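Local coordinates for uncharacterized protein (PDB 4MXN), which is of unknown function but probably hydrolyses glycosidic bonds, perhaps in a pectin-like polysaccharide, at residues Val187-Ile201 with Asp211-Ser223. Residues are numbered along the deposited sequence; the frame is centred on the assembly and turned at random. Where two conformers were deposited one is given.
Sequences VVVNAGASDRKAISI and DCYFNMAGNPLES
Phe214 fills the hollow between Val189, Ala198 and Ile199, a packed contact between successive coils of the right-handed parallel beta-helix expected of glycosyl hydrolase family 28. Strand residues Val188-Val189 pair in parallel with Tyr213-Phe214, and after each coil has turned the corner, Ile199-Ile201 pair with Leu221-Ser223, so like positions stack one coil above the next. With CG anti to its carbonyl carbon (chi1 -54°), the Phe214 ring swings inward; Ile199 CD1 meets its edge near the ring plane, while the methyl of Ala198 and CB of Val189 approach obliquely. Pro220 CB lies over one face of the ring and a water over the other; that water donates to both Val187 O and Tyr213 O. Ala198 CB is a small knob held among Phe214, Pro220 and the selenium of Met216 (a selenomethionine), whose SE is 3.8 Å away. Leu221 CD1 rests against Ile199 CG2, 3.9 Å away, continuing the apolar stack.

Beside the strands, Lys197 bends at chi2 (-81°) so that its side chain crosses that of Glu222 at about a right angle, CG against Glu222 CB, and its amine NZ reaches Asn219 O at 2.8 Å, from above the carbonyl plane, with a weaker bond to Leu221 O. Replacing Lys197 by an alanine would probably leave Asn219 O without its amine donor and Glu222 CB without its covering CG. Pro220 O is gripped by two backbone donors, Ala198 N at 2.8 Å and Ile199 N. At the start of the same turn, Asn215 extends the backbone pairing with its side chain: Asn215 OD1 receives Ala191 N at 2.7 Å, while Asn215 ND2 donates to a water that also takes Gly192 N.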
ATOM      1  N   VAL A 187      -8.221  -3.627   8.716  1.00 17.52           N
ATOM      2  CA  VAL A 187      -7.431  -2.523   8.157  1.00 16.93           C
ATOM      3  C   VAL A 187      -8.170  -1.206   8.433  1.00 19.53           C
ATOM      4  O   VAL A 187      -9.390  -1.166   8.419  1.00 19.03           O
ATOM      5  CB  VAL A 187      -7.097  -2.721   6.643  1.00 19.87           C
ATOM      6  CG1 VAL A 187      -6.424  -1.481   6.032  1.00 17.97           C
ATOM      7  CG2 VAL A 187      -6.207  -3.947   6.433  1.00 20.14           C
ATOM      8  N   VAL A 188      -7.430  -0.154   8.740  1.00 17.44           N
ATOM      9  CA  VAL A 188      -8.013   1.157   8.995  1.00 18.08           C
ATOM     10  C   VAL A 188      -7.528   2.082   7.877  1.00 24.14           C
ATOM     11  O   VAL A 188      -6.320   2.147   7.629  1.00 24.29           O
ATOM     12  CB  VAL A 188      -7.661   1.703  10.409  1.00 22.55           C
ATOM     13  CG1 VAL A 188      -8.104   3.167  10.578  1.00 23.13           C
ATOM     14  CG2 VAL A 188      -8.243   0.809  11.523  1.00 22.32           C
ATOM     15  N   VAL A 189      -8.463   2.762   7.173  1.00 19.93           N
ATOM     16  CA  VAL A 189      -8.070   3.744   6.154  1.00 17.98           C
ATOM     17  C   VAL A 189      -8.402   5.131   6.712  1.00 23.13           C
ATOM     18  O   VAL A 189      -9.571   5.412   6.995  1.00 22.93           O
ATOM     19  CB  VAL A 189      -8.669   3.525   4.735  1.00 20.03           C
ATOM     20  CG1 VAL A 189      -8.199   4.612   3.774  1.00 19.78           C
ATOM     21  CG2 VAL A 189      -8.318   2.141   4.183  1.00 18.88           C
ATOM     22  N   ASN A 190      -7.358   5.965   6.928  1.00 20.65           N
ATOM     23  CA  ASN A 190      -7.504   7.342   7.414  1.00 21.58           C
ATOM     24  C   ASN A 190      -7.266   8.255   6.233  1.00 23.46           C
ATOM     25  O   ASN A 190      -6.197   8.206   5.642  1.00 23.14           O
ATOM     26  CB  ASN A 190      -6.568   7.649   8.588  1.00 23.15           C
ATOM     27  CG  ASN A 190      -6.962   6.968   9.875  1.00 40.15           C
ATOM     28  OD1 ASN A 190      -8.140   6.787  10.177  1.00 30.89           O
ATOM     29  ND2 ASN A 190      -5.990   6.662  10.709  1.00 35.30           N
ATOM     30  N   ALA A 191      -8.307   8.980   5.811  1.00 19.07           N
ATOM     31  CA  ALA A 191      -8.269   9.839   4.623  1.00 18.95           C
ATOM     32  C   ALA A 191      -7.109  10.826   4.644  1.00 22.24           C
ATOM     33  O   ALA A 191      -6.506  11.045   3.598  1.00 20.09           O
ATOM     34  CB  ALA A 191      -9.580  10.603   4.475  1.00 19.54           C
ATOM     35  N   GLY A 192      -6.807  11.389   5.816  1.00 19.79           N
ATOM     36  CA  GLY A 192      -5.795  12.428   5.963  1.00 19.25           C
ATOM     37  C   GLY A 192      -6.284  13.632   5.189  1.00 21.92           C
ATOM     38  O   GLY A 192      -7.402  14.089   5.411  1.00 20.59           O
ATOM     39  N   ALA A 193      -5.506  14.082   4.196  1.00 19.07           N
ATOM     40  CA  ALA A 193      -5.925  15.199   3.343  1.00 18.65           C
ATOM     41  C   ALA A 193      -6.579  14.702   2.020  1.00 22.93           C
ATOM     42  O   ALA A 193      -6.993  15.506   1.198  1.00 23.51           O
ATOM     43  CB  ALA A 193      -4.733  16.087   3.047  1.00 18.40           C
ATOM     44  N   SER A 194      -6.660  13.388   1.812  1.00 20.12           N
ATOM     45  CA  SER A 194      -7.222  12.809   0.577  1.00 20.27           C
ATOM     46  C   SER A 194      -8.764  12.867   0.507  1.00 25.85           C
ATOM     47  O   SER A 194      -9.444  12.468   1.460  1.00 24.78           O
ATOM     48  CB  SER A 194      -6.788  11.354   0.433  1.00 22.95           C
ATOM     49  OG  SER A 194      -7.413  10.758  -0.693  1.00 27.27           O
ATOM     50  N   ASP A 195      -9.302  13.286  -0.654  1.00 23.53           N
ATOM     51  CA  ASP A 195     -10.752  13.265  -0.899  1.00 24.52           C
ATOM     52  C   ASP A 195     -11.081  12.131  -1.885  1.00 27.59           C
ATOM     53  O   ASP A 195     -12.212  12.038  -2.376  1.00 28.60           O
ATOM     54  CB  ASP A 195     -11.249  14.638  -1.426  1.00 27.26           C
ATOM     55  CG  ASP A 195     -10.727  15.094  -2.784  1.00 36.23           C
ATOM     56  OD1 ASP A 195      -9.852  14.402  -3.359  1.00 34.53           O
ATOM     57  OD2 ASP A 195     -11.228  16.116  -3.295  1.00 47.95           O
ATOM     58  N   ARG A 196     -10.067  11.295  -2.190  1.00 21.41           N
ATOM     59  CA  ARG A 196     -10.146  10.197  -3.147  1.00 22.25           C
ATOM     60  C   ARG A 196     -10.703   8.918  -2.516  1.00 24.81           C
ATOM     61  O   ARG A 196     -10.825   8.823  -1.291  1.00 22.25           O
ATOM     62  CB  ARG A 196      -8.752   9.940  -3.761  1.00 20.48           C
ATOM     63  CG  ARG A 196      -8.291  11.123  -4.638  1.00 27.84           C
ATOM     64  CD  ARG A 196      -6.795  11.117  -4.938  1.00 22.50           C
ATOM     65  NE  ARG A 196      -5.964  11.281  -3.727  1.00 23.07           N
ATOM     66  CZ  ARG A 196      -5.616  12.452  -3.202  1.00 36.55           C
ATOM     67  NH1 ARG A 196      -6.043  13.586  -3.746  1.00 28.29           N
ATOM     68  NH2 ARG A 196      -4.844  12.499  -2.119  1.00 18.73           N
ATOM     69  N   LYS A 197     -11.023   7.922  -3.377  1.00 22.36           N
ATOM     70  CA  LYS A 197     -11.515   6.608  -2.963  1.00 21.18           C
ATOM     71  C   LYS A 197     -10.464   5.902  -2.130  1.00 23.44           C
ATOM     72  O   LYS A 197      -9.274   6.201  -2.254  1.00 22.69           O
ATOM     73  CB  LYS A 197     -11.919   5.745  -4.184  1.00 22.96           C
ATOM     74  CG  LYS A 197     -13.085   6.334  -4.996  1.00 25.05           C
ATOM     75  CD  LYS A 197     -14.428   6.017  -4.347  1.00 26.92           C
ATOM     76  CE  LYS A 197     -15.618   6.601  -5.077  1.00 32.94           C
ATOM     77  NZ  LYS A 197     -16.878   6.160  -4.445  1.00 42.17           N
ATOM     78  N   ALA A 198     -10.906   5.015  -1.236  1.00 19.99           N
ATOM     79  CA  ALA A 198     -10.016   4.246  -0.379  1.00 18.79           C
ATOM     80  C   ALA A 198      -9.598   2.963  -1.066  1.00 26.15           C
ATOM     81  O   ALA A 198      -8.484   2.495  -0.834  1.00 25.32           O
ATOM     82  CB  ALA A 198     -10.702   3.918   0.939  1.00 19.06           C
ATOM     83  N   ILE A 199     -10.509   2.350  -1.859  1.00 23.45           N
ATOM     84  CA  ILE A 199     -10.238   1.052  -2.505  1.00 23.62           C
ATOM     85  C   ILE A 199     -10.767   1.012  -3.919  1.00 26.04           C
ATOM     86  O   ILE A 199     -11.932   1.327  -4.150  1.00 25.40           O
ATOM     87  CB  ILE A 199     -10.831  -0.123  -1.674  1.00 27.11           C
ATOM     88  CG1 ILE A 199     -10.136  -0.223  -0.308  1.00 27.46           C
ATOM     89  CG2 ILE A 199     -10.689  -1.493  -2.415  1.00 28.54           C
ATOM     90  CD1 ILE A 199     -10.909  -0.828   0.615  1.00 40.44           C
ATOM     91  N   SER A 200      -9.909   0.540  -4.846  1.00 21.96           N
ATOM     92  CA  SER A 200     -10.208   0.306  -6.245  1.00 22.78           C
ATOM     93  C   SER A 200     -10.080  -1.201  -6.503  1.00 28.22           C
ATOM     94  O   SER A 200      -9.023  -1.777  -6.207  1.00 27.66           O
ATOM     95  CB  SER A 200      -9.287   1.125  -7.143  1.00 26.57           C
ATOM     96  OG  SER A 200      -9.594   0.897  -8.509  1.00 37.29           O
ATOM     97  N   ILE A 201     -11.168  -1.851  -6.988  1.00 25.69           N
ATOM     98  CA  ILE A 201     -11.174  -3.299  -7.266  0.50 25.46           C
ATOM     99  C   ILE A 201     -11.656  -3.519  -8.706  1.00 30.90           C
ATOM    100  O   ILE A 201     -12.677  -2.949  -9.124  1.00 32.04           O
ATOM    101  CB  ILE A 201     -12.017  -4.134  -6.233  0.50 28.34           C
ATOM    102  CG1 ILE A 201     -11.520  -3.944  -4.775  0.50 27.92           C
ATOM    103  CG2 ILE A 201     -12.028  -5.634  -6.589  0.50 28.93           C
ATOM    104  CD1 ILE A 201     -12.434  -4.522  -3.645  0.50 34.22           C
ATOM    105  N   ASP A 211     -13.980  -6.503   8.947  1.00 20.42           N
ATOM    106  CA  ASP A 211     -13.662  -5.569  10.045  1.00 20.69           C
ATOM    107  C   ASP A 211     -12.790  -4.403   9.579  1.00 25.42           C
ATOM    108  O   ASP A 211     -11.853  -3.987  10.272  1.00 25.26           O
ATOM    109  CB  ASP A 211     -12.977  -6.309  11.220  1.00 21.83           C
ATOM    110  CG  ASP A 211     -13.842  -7.388  11.827  1.00 27.03           C
ATOM    111  OD1 ASP A 211     -15.050  -7.156  11.980  1.00 26.03           O
ATOM    112  OD2 ASP A 211     -13.322  -8.480  12.084  1.00 29.15           O
ATOM    113  N   CYS A 212     -13.103  -3.865   8.413  1.00 23.24           N
ATOM    114  CA  CYS A 212     -12.341  -2.728   7.911  1.00 22.26           C
ATOM    115  C   CYS A 212     -13.060  -1.432   8.221  1.00 26.30           C
ATOM    116  O   CYS A 212     -14.292  -1.376   8.177  1.00 25.03           O
ATOM    117  CB  CYS A 212     -12.049  -2.899   6.426  1.00 21.50           C
ATOM    118  SG  CYS A 212     -10.931  -4.279   6.093  1.00 24.68           S
ATOM    119  N   TYR A 213     -12.284  -0.406   8.611  1.00 23.04           N
ATOM    120  CA  TYR A 213     -12.832   0.909   8.963  1.00 23.43           C
ATOM    121  C   TYR A 213     -12.336   1.961   7.975  1.00 25.67           C
ATOM    122  O   TYR A 213     -11.140   1.994   7.665  1.00 23.94           O
ATOM    123  CB  TYR A 213     -12.452   1.302  10.415  1.00 25.52           C
ATOM    124  CG  TYR A 213     -13.108   2.581  10.894  1.00 28.55           C
ATOM    125  CD1 TYR A 213     -14.446   2.602  11.271  1.00 31.27           C
ATOM    126  CD2 TYR A 213     -12.385   3.771  10.983  1.00 29.72           C
ATOM    127  CE1 TYR A 213     -15.059   3.778  11.700  1.00 33.65           C
ATOM    128  CE2 TYR A 213     -12.986   4.953  11.421  1.00 31.95           C
ATOM    129  CZ  TYR A 213     -14.326   4.956  11.766  1.00 39.64           C
ATOM    130  OH  TYR A 213     -14.900   6.132  12.180  1.00 41.77           O
ATOM    131  N   PHE A 214     -13.257   2.801   7.468  1.00 21.27           N
ATOM    132  CA  PHE A 214     -12.942   3.908   6.547  1.00 21.10           C
ATOM    133  C   PHE A 214     -13.336   5.189   7.283  1.00 28.15           C
ATOM    134  O   PHE A 214     -14.510   5.349   7.591  1.00 27.89           O
ATOM    135  CB  PHE A 214     -13.664   3.727   5.207  1.00 21.98           C
ATOM    136  CG  PHE A 214     -13.384   2.388   4.574  1.00 22.95           C
ATOM    137  CD1 PHE A 214     -12.252   2.196   3.784  1.00 24.40           C
ATOM    138  CD2 PHE A 214     -14.221   1.298   4.809  1.00 23.10           C
ATOM    139  CE1 PHE A 214     -11.985   0.950   3.216  1.00 23.24           C
ATOM    140  CE2 PHE A 214     -13.961   0.062   4.229  1.00 24.98           C
ATOM    141  CZ  PHE A 214     -12.843  -0.107   3.444  1.00 23.07           C
ATOM    142  N   ASN A 215     -12.360   6.045   7.667  1.00 27.53           N
ATOM    143  CA  ASN A 215     -12.680   7.213   8.496  1.00 30.03           C
ATOM    144  C   ASN A 215     -13.365   8.398   7.723  1.00 40.08           C
ATOM    145  O   ASN A 215     -13.686   9.427   8.338  1.00 40.87           O
ATOM    146  CB  ASN A 215     -11.412   7.706   9.218  1.00 30.22           C
ATOM    147  CG  ASN A 215     -10.577   8.666   8.415  1.00 51.90           C
ATOM    148  OD1 ASN A 215     -10.635   8.691   7.165  1.00 36.80           O
ATOM    149  ND2 ASN A 215      -9.790   9.482   9.119  1.00 37.23           N
HETATM  150  N   MSE A 216     -13.492   8.262   6.391  1.00 39.67           N
HETATM  151  CA  MSE A 216     -14.072   9.203   5.415  1.00 42.23           C
HETATM  152  C   MSE A 216     -15.612   9.110   5.430  1.00 50.78           C
HETATM  153  O   MSE A 216     -16.144   8.079   5.817  1.00 51.12           O
HETATM  154  CB  MSE A 216     -13.517   8.875   3.997  1.00 43.77           C
HETATM  155  CG  MSE A 216     -13.874   7.450   3.497  1.00 50.57           C
HETATM  156 SE   MSE A 216     -12.984   6.817   1.866  0.75 58.61          SE
HETATM  157  CE  MSE A 216     -13.677   8.095   0.555  1.00 55.96           C
ATOM    158  N   ALA A 217     -16.322  10.123   4.932  1.00 51.77           N
ATOM    159  CA  ALA A 217     -17.789  10.085   4.940  1.00 53.45           C
ATOM    160  C   ALA A 217     -18.419   9.369   3.717  1.00 58.13           C
ATOM    161  O   ALA A 217     -19.308   8.542   3.922  1.00 58.54           O
ATOM    162  CB  ALA A 217     -18.352  11.489   5.066  1.00 55.46           C
ATOM    163  N   GLY A 218     -17.978   9.681   2.489  1.00 54.02           N
ATOM    164  CA  GLY A 218     -18.547   9.109   1.261  1.00 53.56           C
ATOM    165  C   GLY A 218     -18.341   7.619   1.049  1.00 54.13           C
ATOM    166  O   GLY A 218     -17.904   6.932   1.968  1.00 55.53           O
ATOM    167  N   ASN A 219     -18.668   7.094  -0.160  1.00 45.83           N
ATOM    168  CA  ASN A 219     -18.450   5.680  -0.516  1.00 42.11           C
ATOM    169  C   ASN A 219     -16.939   5.457  -0.757  1.00 38.14           C
ATOM    170  O   ASN A 219     -16.361   6.062  -1.666  1.00 36.13           O
ATOM    171  CB  ASN A 219     -19.281   5.248  -1.744  1.00 42.06           C
ATOM    172  CG  ASN A 219     -19.120   3.792  -2.186  1.00 57.57           C
ATOM    173  OD1 ASN A 219     -18.585   2.926  -1.478  1.00 37.36           O
ATOM    174  ND2 ASN A 219     -19.605   3.482  -3.379  1.00 53.71           N
ATOM    175  N   PRO A 220     -16.300   4.596   0.058  1.00 30.98           N
ATOM    176  CA  PRO A 220     -14.844   4.390  -0.070  1.00 28.42           C
ATOM    177  C   PRO A 220     -14.412   3.535  -1.251  1.00 29.36           C
ATOM    178  O   PRO A 220     -13.244   3.547  -1.645  1.00 26.42           O
ATOM    179  CB  PRO A 220     -14.483   3.647   1.226  1.00 29.89           C
ATOM    180  CG  PRO A 220     -15.676   3.699   2.087  1.00 35.23           C
ATOM    181  CD  PRO A 220     -16.845   3.830   1.193  1.00 31.68           C
ATOM    182  N   LEU A 221     -15.349   2.778  -1.790  1.00 27.90           N
ATOM    183  CA  LEU A 221     -15.092   1.781  -2.811  1.00 27.67           C
ATOM    184  C   LEU A 221     -15.383   2.230  -4.234  1.00 30.33           C
ATOM    185  O   LEU A 221     -16.461   2.739  -4.546  1.00 30.84           O
ATOM    186  CB  LEU A 221     -15.937   0.549  -2.453  1.00 28.54           C
ATOM    187  CG  LEU A 221     -15.847  -0.737  -3.282  1.00 34.09           C
ATOM    188  CD1 LEU A 221     -14.441  -1.239  -3.356  1.00 34.31           C
ATOM    189  CD2 LEU A 221     -16.716  -1.820  -2.646  1.00 38.32           C
ATOM    190  N   GLU A 222     -14.413   1.976  -5.099  1.00 24.96           N
ATOM    191  CA  GLU A 222     -14.482   2.169  -6.547  1.00 25.65           C
ATOM    192  C   GLU A 222     -14.360   0.779  -7.155  1.00 31.41           C
ATOM    193  O   GLU A 222     -13.383   0.069  -6.879  1.00 30.36           O
ATOM    194  CB  GLU A 222     -13.364   3.110  -7.024  1.00 26.36           C
ATOM    195  CG  GLU A 222     -13.305   3.350  -8.518  1.00 38.85           C
ATOM    196  CD  GLU A 222     -12.303   4.410  -8.939  1.00 70.69           C
ATOM    197  OE1 GLU A 222     -11.100   4.265  -8.616  1.00 57.92           O
ATOM    198  OE2 GLU A 222     -12.720   5.384  -9.610  1.00 75.62           O
ATOM    199  N   SER A 223     -15.365   0.362  -7.923  1.00 28.64           N
ATOM    200  CA  SER A 223     -15.341  -0.955  -8.551  1.00 29.53           C
ATOM    201  C   SER A 223     -15.629  -0.857 -10.045  1.00 35.24           C
ATOM    202  O   SER A 223     -16.507  -0.102 -10.449  1.00 33.79           O
ATOM    203  CB  SER A 223     -16.348  -1.887  -7.883  1.00 34.40           C
ATOM    204  OG  SER A 223     -16.369  -3.152  -8.526  1.00 44.03           O
TER
HETATM  205  O   HOH W   1     -10.235  -0.114   5.830  1.00 25.73           O
HETATM  206  O   HOH W   2     -10.658  -1.699  11.477  1.00 35.33           O
HETATM  207  O   HOH W   3      -7.349  11.182   8.781  1.00 27.28           O
HETATM  208  O   HOH W   4     -14.741  -5.141  -9.929  1.00 24.01           O